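Local atomic coordinates of YARHG domain-containing protein (Legionella pneumophila subsp. pneumophila, PDB entry 4G2A), a protein that is of unknown function but may bind a nutrient, pairing a strand-rich part that includes a DUF4424 region with a helical YARHG domain. Residues R267-Q276 with D285-W295. Sequence-based numbering, arbitrary orientation.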
loop_
_atom_site.group_PDB
_atom_site.type_symbol
_atom_site.label_atom_id
_atom_site.label_comp_id
_atom_site.label_asym_id
_atom_site.label_seq_id
_atom_site.Cartn_x
_atom_site.Cartn_y
_atom_site.Cartn_z
ATOM N N ARG A 267 -23.131 -6.288 23.880
ATOM C CA ARG A 267 -22.868 -7.707 23.621
ATOM C C ARG A 267 -22.006 -7.836 22.350
ATOM O O ARG A 267 -21.008 -8.547 22.382
ATOM C CB ARG A 267 -24.182 -8.510 23.519
ATOM C CG ARG A 267 -24.038 -9.926 22.975
ATOM C CD ARG A 267 -25.250 -10.755 23.331
ATOM N NE ARG A 267 -25.282 -12.061 22.667
ATOM C CZ ARG A 267 -24.560 -13.115 23.037
ATOM N NH1 ARG A 267 -23.691 -13.016 24.036
ATOM N NH2 ARG A 267 -24.681 -14.268 22.393
ATOM N N PHE A 268 -22.346 -7.095 21.278
ATOM C CA PHE A 268 -21.580 -7.080 20.020
ATOM C C PHE A 268 -20.190 -6.461 20.219
ATOM O O PHE A 268 -19.235 -7.008 19.676
ATOM C CB PHE A 268 -22.338 -6.355 18.889
ATOM C CG PHE A 268 -23.617 -7.026 18.432
ATOM C CD1 PHE A 268 -23.716 -8.419 18.369
ATOM C CD2 PHE A 268 -24.706 -6.270 18.011
ATOM C CE1 PHE A 268 -24.889 -9.037 17.920
ATOM C CE2 PHE A 268 -25.876 -6.890 17.545
ATOM C CZ PHE A 268 -25.960 -8.268 17.510
ATOM N N LEU A 269 -20.065 -5.383 21.035
ATOM C CA LEU A 269 -18.773 -4.743 21.313
ATOM C C LEU A 269 -17.811 -5.698 22.000
ATOM O O LEU A 269 -16.638 -5.762 21.606
ATOM C CB LEU A 269 -18.924 -3.460 22.166
ATOM C CG LEU A 269 -17.613 -2.824 22.681
ATOM C CD1 LEU A 269 -16.731 -2.319 21.525
ATOM C CD2 LEU A 269 -17.886 -1.719 23.643
ATOM N N ARG A 270 -18.295 -6.410 23.039
ATOM C CA ARG A 270 -17.515 -7.368 23.812
ATOM C C ARG A 270 -17.004 -8.504 22.939
ATOM O O ARG A 270 -15.846 -8.903 23.064
ATOM C CB ARG A 270 -18.374 -7.954 24.956
ATOM C CG ARG A 270 -17.733 -9.146 25.689
ATOM C CD ARG A 270 -18.700 -9.932 26.564
ATOM N NE ARG A 270 -19.359 -9.105 27.576
ATOM C CZ ARG A 270 -18.789 -8.664 28.698
ATOM N NH1 ARG A 270 -17.513 -8.949 28.965
ATOM N NH2 ARG A 270 -19.482 -7.921 29.552
ATOM N N ASN A 271 -17.890 -9.066 22.111
ATOM C CA ASN A 271 -17.582 -10.219 21.298
ATOM C C ASN A 271 -16.701 -9.869 20.085
ATOM O O ASN A 271 -15.927 -10.730 19.657
ATOM C CB ASN A 271 -18.861 -10.935 20.931
ATOM C CG ASN A 271 -19.354 -11.742 22.116
ATOM O OD1 ASN A 271 -18.823 -12.809 22.418
ATOM N ND2 ASN A 271 -20.295 -11.208 22.885
ATOM N N THR A 272 -16.711 -8.577 19.636
ATOM C CA THR A 272 -15.874 -8.041 18.551
ATOM C C THR A 272 -14.380 -8.103 18.985
ATOM O O THR A 272 -13.492 -8.282 18.134
ATOM C CB THR A 272 -16.352 -6.620 18.223
ATOM O OG1 THR A 272 -17.616 -6.721 17.586
ATOM C CG2 THR A 272 -15.400 -5.827 17.310
ATOM N N ILE A 273 -14.125 -7.978 20.311
ATOM C CA ILE A 273 -12.790 -8.011 20.919
ATOM C C ILE A 273 -12.127 -9.367 20.610
ATOM O O ILE A 273 -10.934 -9.402 20.313
ATOM C CB ILE A 273 -12.843 -7.700 22.454
ATOM C CG1 ILE A 273 -13.340 -6.258 22.713
ATOM C CG2 ILE A 273 -11.477 -7.907 23.126
ATOM C CD1 ILE A 273 -13.778 -5.946 24.144
ATOM N N TYR A 274 -12.938 -10.451 20.597
ATOM C CA TYR A 274 -12.533 -11.829 20.326
ATOM C C TYR A 274 -12.623 -12.183 18.836
ATOM O O TYR A 274 -11.809 -12.967 18.360
ATOM C CB TYR A 274 -13.445 -12.792 21.109
ATOM C CG TYR A 274 -13.447 -12.576 22.602
ATOM C CD1 TYR A 274 -12.498 -13.186 23.414
ATOM C CD2 TYR A 274 -14.449 -11.829 23.215
ATOM C CE1 TYR A 274 -12.530 -13.042 24.796
ATOM C CE2 TYR A 274 -14.463 -11.638 24.599
ATOM C CZ TYR A 274 -13.501 -12.250 25.385
ATOM O OH TYR A 274 -13.501 -12.102 26.751
ATOM N N ALA A 275 -13.649 -11.643 18.123
ATOM C CA ALA A 275 -13.934 -11.848 16.684
ATOM C C ALA A 275 -12.803 -11.311 15.823
ATOM O O ALA A 275 -12.598 -11.771 14.701
ATOM C CB ALA A 275 -15.233 -11.172 16.311
ATOM N N GLN A 276 -12.065 -10.343 16.385
ATOM C CA GLN A 276 -10.846 -9.680 15.905
ATOM C C GLN A 276 -9.800 -10.740 15.517
ATOM O O GLN A 276 -9.086 -10.559 14.540
ATOM C CB GLN A 276 -10.305 -8.800 17.080
ATOM C CG GLN A 276 -9.146 -7.863 16.756
ATOM C CD GLN A 276 -8.413 -7.307 17.964
ATOM O OE1 GLN A 276 -7.260 -6.859 17.859
ATOM N NE2 GLN A 276 -9.028 -7.325 19.141
ATOM N N ASP A 285 -27.250 -15.394 17.274
ATOM C CA ASP A 285 -27.211 -13.934 17.142
ATOM C C ASP A 285 -25.799 -13.429 16.797
ATOM O O ASP A 285 -25.684 -12.539 15.958
ATOM C CB ASP A 285 -27.750 -13.230 18.410
ATOM C CG ASP A 285 -26.916 -13.310 19.690
ATOM O OD1 ASP A 285 -26.191 -14.318 19.873
ATOM O OD2 ASP A 285 -27.043 -12.397 20.540
ATOM N N LEU A 286 -24.740 -14.021 17.412
ATOM C CA LEU A 286 -23.343 -13.644 17.189
ATOM C C LEU A 286 -22.821 -14.213 15.885
ATOM O O LEU A 286 -22.128 -13.504 15.157
ATOM C CB LEU A 286 -22.436 -14.093 18.351
ATOM C CG LEU A 286 -22.665 -13.452 19.703
ATOM C CD1 LEU A 286 -21.763 -14.075 20.728
ATOM C CD2 LEU A 286 -22.435 -11.951 19.661
ATOM N N GLN A 287 -23.142 -15.504 15.610
ATOM C CA GLN A 287 -22.786 -16.280 14.412
ATOM C C GLN A 287 -23.155 -15.498 13.161
ATOM O O GLN A 287 -22.288 -15.224 12.331
ATOM C CB GLN A 287 -23.563 -17.600 14.452
ATOM C CG GLN A 287 -22.850 -18.845 13.966
ATOM C CD GLN A 287 -23.621 -20.069 14.441
ATOM O OE1 GLN A 287 -24.814 -20.243 14.148
ATOM N NE2 GLN A 287 -22.978 -20.926 15.223
ATOM N N GLU A 288 -24.444 -15.081 13.083
ATOM C CA GLU A 288 -25.061 -14.317 12.006
ATOM C C GLU A 288 -24.482 -12.898 11.880
ATOM O O GLU A 288 -24.323 -12.421 10.749
ATOM C CB GLU A 288 -26.580 -14.231 12.209
ATOM C CG GLU A 288 -27.332 -14.080 10.895
ATOM C CD GLU A 288 -28.635 -13.305 10.954
ATOM O OE1 GLU A 288 -29.461 -13.582 11.855
ATOM O OE2 GLU A 288 -28.851 -12.452 10.063
ATOM N N TYR A 289 -24.213 -12.219 13.030
ATOM C CA TYR A 289 -23.665 -10.860 13.087
ATOM C C TYR A 289 -22.248 -10.777 12.496
ATOM O O TYR A 289 -21.990 -9.912 11.663
ATOM C CB TYR A 289 -23.673 -10.340 14.529
ATOM C CG TYR A 289 -23.046 -8.975 14.729
ATOM C CD1 TYR A 289 -23.780 -7.814 14.521
ATOM C CD2 TYR A 289 -21.756 -8.846 15.242
ATOM C CE1 TYR A 289 -23.217 -6.557 14.725
ATOM C CE2 TYR A 289 -21.188 -7.593 15.468
ATOM C CZ TYR A 289 -21.931 -6.452 15.228
ATOM O OH TYR A 289 -21.389 -5.216 15.470
ATOM N N PHE A 290 -21.339 -11.652 12.930
ATOM C CA PHE A 290 -19.966 -11.634 12.429
ATOM C C PHE A 290 -19.855 -12.263 11.037
ATOM O O PHE A 290 -18.923 -11.933 10.303
ATOM C CB PHE A 290 -18.993 -12.284 13.424
ATOM C CG PHE A 290 -18.910 -11.499 14.713
ATOM C CD1 PHE A 290 -18.337 -10.231 14.739
ATOM C CD2 PHE A 290 -19.471 -11.994 15.883
ATOM C CE1 PHE A 290 -18.302 -9.489 15.917
ATOM C CE2 PHE A 290 -19.437 -11.251 17.062
ATOM C CZ PHE A 290 -18.840 -10.012 17.077
ATOM N N SER A 291 -20.820 -13.119 10.640
ATOM C CA SER A 291 -20.808 -13.682 9.288
ATOM C C SER A 291 -20.916 -12.554 8.256
ATOM O O SER A 291 -20.296 -12.635 7.202
ATOM C CB SER A 291 -21.947 -14.677 9.100
ATOM O OG SER A 291 -23.193 -14.043 8.858
ATOM N N LYS A 292 -21.667 -11.487 8.596
ATOM C CA LYS A 292 -21.919 -10.331 7.741
ATOM C C LYS A 292 -20.841 -9.233 7.871
ATOM O O LYS A 292 -20.952 -8.211 7.196
ATOM C CB LYS A 292 -23.319 -9.754 8.023
ATOM C CG LYS A 292 -24.457 -10.703 7.620
ATOM C CD LYS A 292 -25.851 -10.070 7.699
ATOM C CE LYS A 292 -26.538 -10.294 9.028
ATOM N NZ LYS A 292 -28.005 -10.050 8.948
ATOM N N LYS A 293 -19.799 -9.432 8.705
ATOM C CA LYS A 293 -18.714 -8.449 8.857
ATOM C C LYS A 293 -17.578 -8.825 7.926
ATOM O O LYS A 293 -17.091 -9.961 7.990
ATOM C CB LYS A 293 -18.214 -8.345 10.320
ATOM C CG LYS A 293 -19.229 -7.814 11.349
ATOM C CD LYS A 293 -19.601 -6.352 11.147
ATOM C CE LYS A 293 -20.834 -5.985 11.926
ATOM N NZ LYS A 293 -21.134 -4.529 11.846
ATOM N N TRP A 294 -17.166 -7.885 7.041
ATOM C CA TRP A 294 -16.089 -8.093 6.068
ATOM C C TRP A 294 -14.724 -8.446 6.754
ATOM O O TRP A 294 -13.904 -9.172 6.181
ATOM C CB TRP A 294 -15.925 -6.841 5.170
ATOM C CG TRP A 294 -15.402 -5.629 5.900
ATOM C CD1 TRP A 294 -16.138 -4.631 6.464
ATOM C CD2 TRP A 294 -14.021 -5.294 6.139
ATOM N NE1 TRP A 294 -15.307 -3.700 7.050
ATOM C CE2 TRP A 294 -14.004 -4.100 6.894
ATOM C CE3 TRP A 294 -12.793 -5.893 5.788
ATOM C CZ2 TRP A 294 -12.808 -3.489 7.302
ATOM C CZ3 TRP A 294 -11.620 -5.328 6.253
ATOM C CH2 TRP A 294 -11.629 -4.112 6.958
ATOM N N TRP A 295 -14.469 -7.886 7.935
ATOM C CA TRP A 295 -13.195 -8.069 8.631
ATOM C C TRP A 295 -13.085 -9.407 9.337
ATOM O O TRP A 295 -11.963 -9.863 9.608
ATOM C CB TRP A 295 -12.956 -6.941 9.639
ATOM C CG TRP A 295 -14.140 -6.567 10.469
ATOM C CD1 TRP A 295 -15.016 -5.549 10.235
ATOM C CD2 TRP A 295 -14.536 -7.163 11.711
ATOM N NE1 TRP A 295 -15.951 -5.487 11.240
ATOM C CE2 TRP A 295 -15.657 -6.442 12.183
ATOM C CE3 TRP A 295 -14.021 -8.213 12.503
ATOM C CZ2 TRP A 295 -16.275 -6.733 13.406
ATOM C CZ3 TRP A 295 -14.634 -8.499 13.715
ATOM C CH2 TRP A 295 -15.751 -7.771 14.149
HETATM O O HOH W 1 -18.668 -4.739 16.271
HETATM O O HOH W 2 -9.405 -10.353 11.270
#
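Phe290 fits as a knob among Phe268, Asn271, Thr272 and Ala275 on the neighbouring helix. Ala275 CB lies over one face of its ring, a CH-pi contact 3.7 Å from the centroid, while Thr272 OG1 meets the ring edge in plane, 3.3 Å from Phe290 CE1. That hydroxyl donates to Phe268 O and accepts a hydrogen bond from a water, which also hydrogen-bonds Tyr289 OH, so a polar atom set against an aromatic edge is well satisfied. Trp295 extends the buried end, its CH2 3.7 Å from Thr272 CG2 and its CZ3 edge against Ala275 CB; Tyr239 stacks on its indole. Two consecutive helices of the YARHG domain, 263-275 and 284-291, are joined in this way; their segments 267-275 and 285-291 cross at -68°, and helices 236-250 and 309-321 cover other sides of the first. Toward the more exposed end, Phe268 and Tyr289 stack face to face, centroids 3.8 Å apart and planes within 1°. With CG anti to the backbone N (chi1 176°), the tyrosine ring is inserted between Phe268 and the Lys293 CE methylene on its other face. On the solvent side, extended Arg267 grips Asp285 side-on: NE reaches OD2 at 2.8 Å and NH2 reaches OD1 at 2.9 Å, both on syn lone pairs, with guanidinium and carboxylate nearly coplanar. Leu286 CD1 lies over one guanidinium face, 3.4 Å from Arg267 NH2.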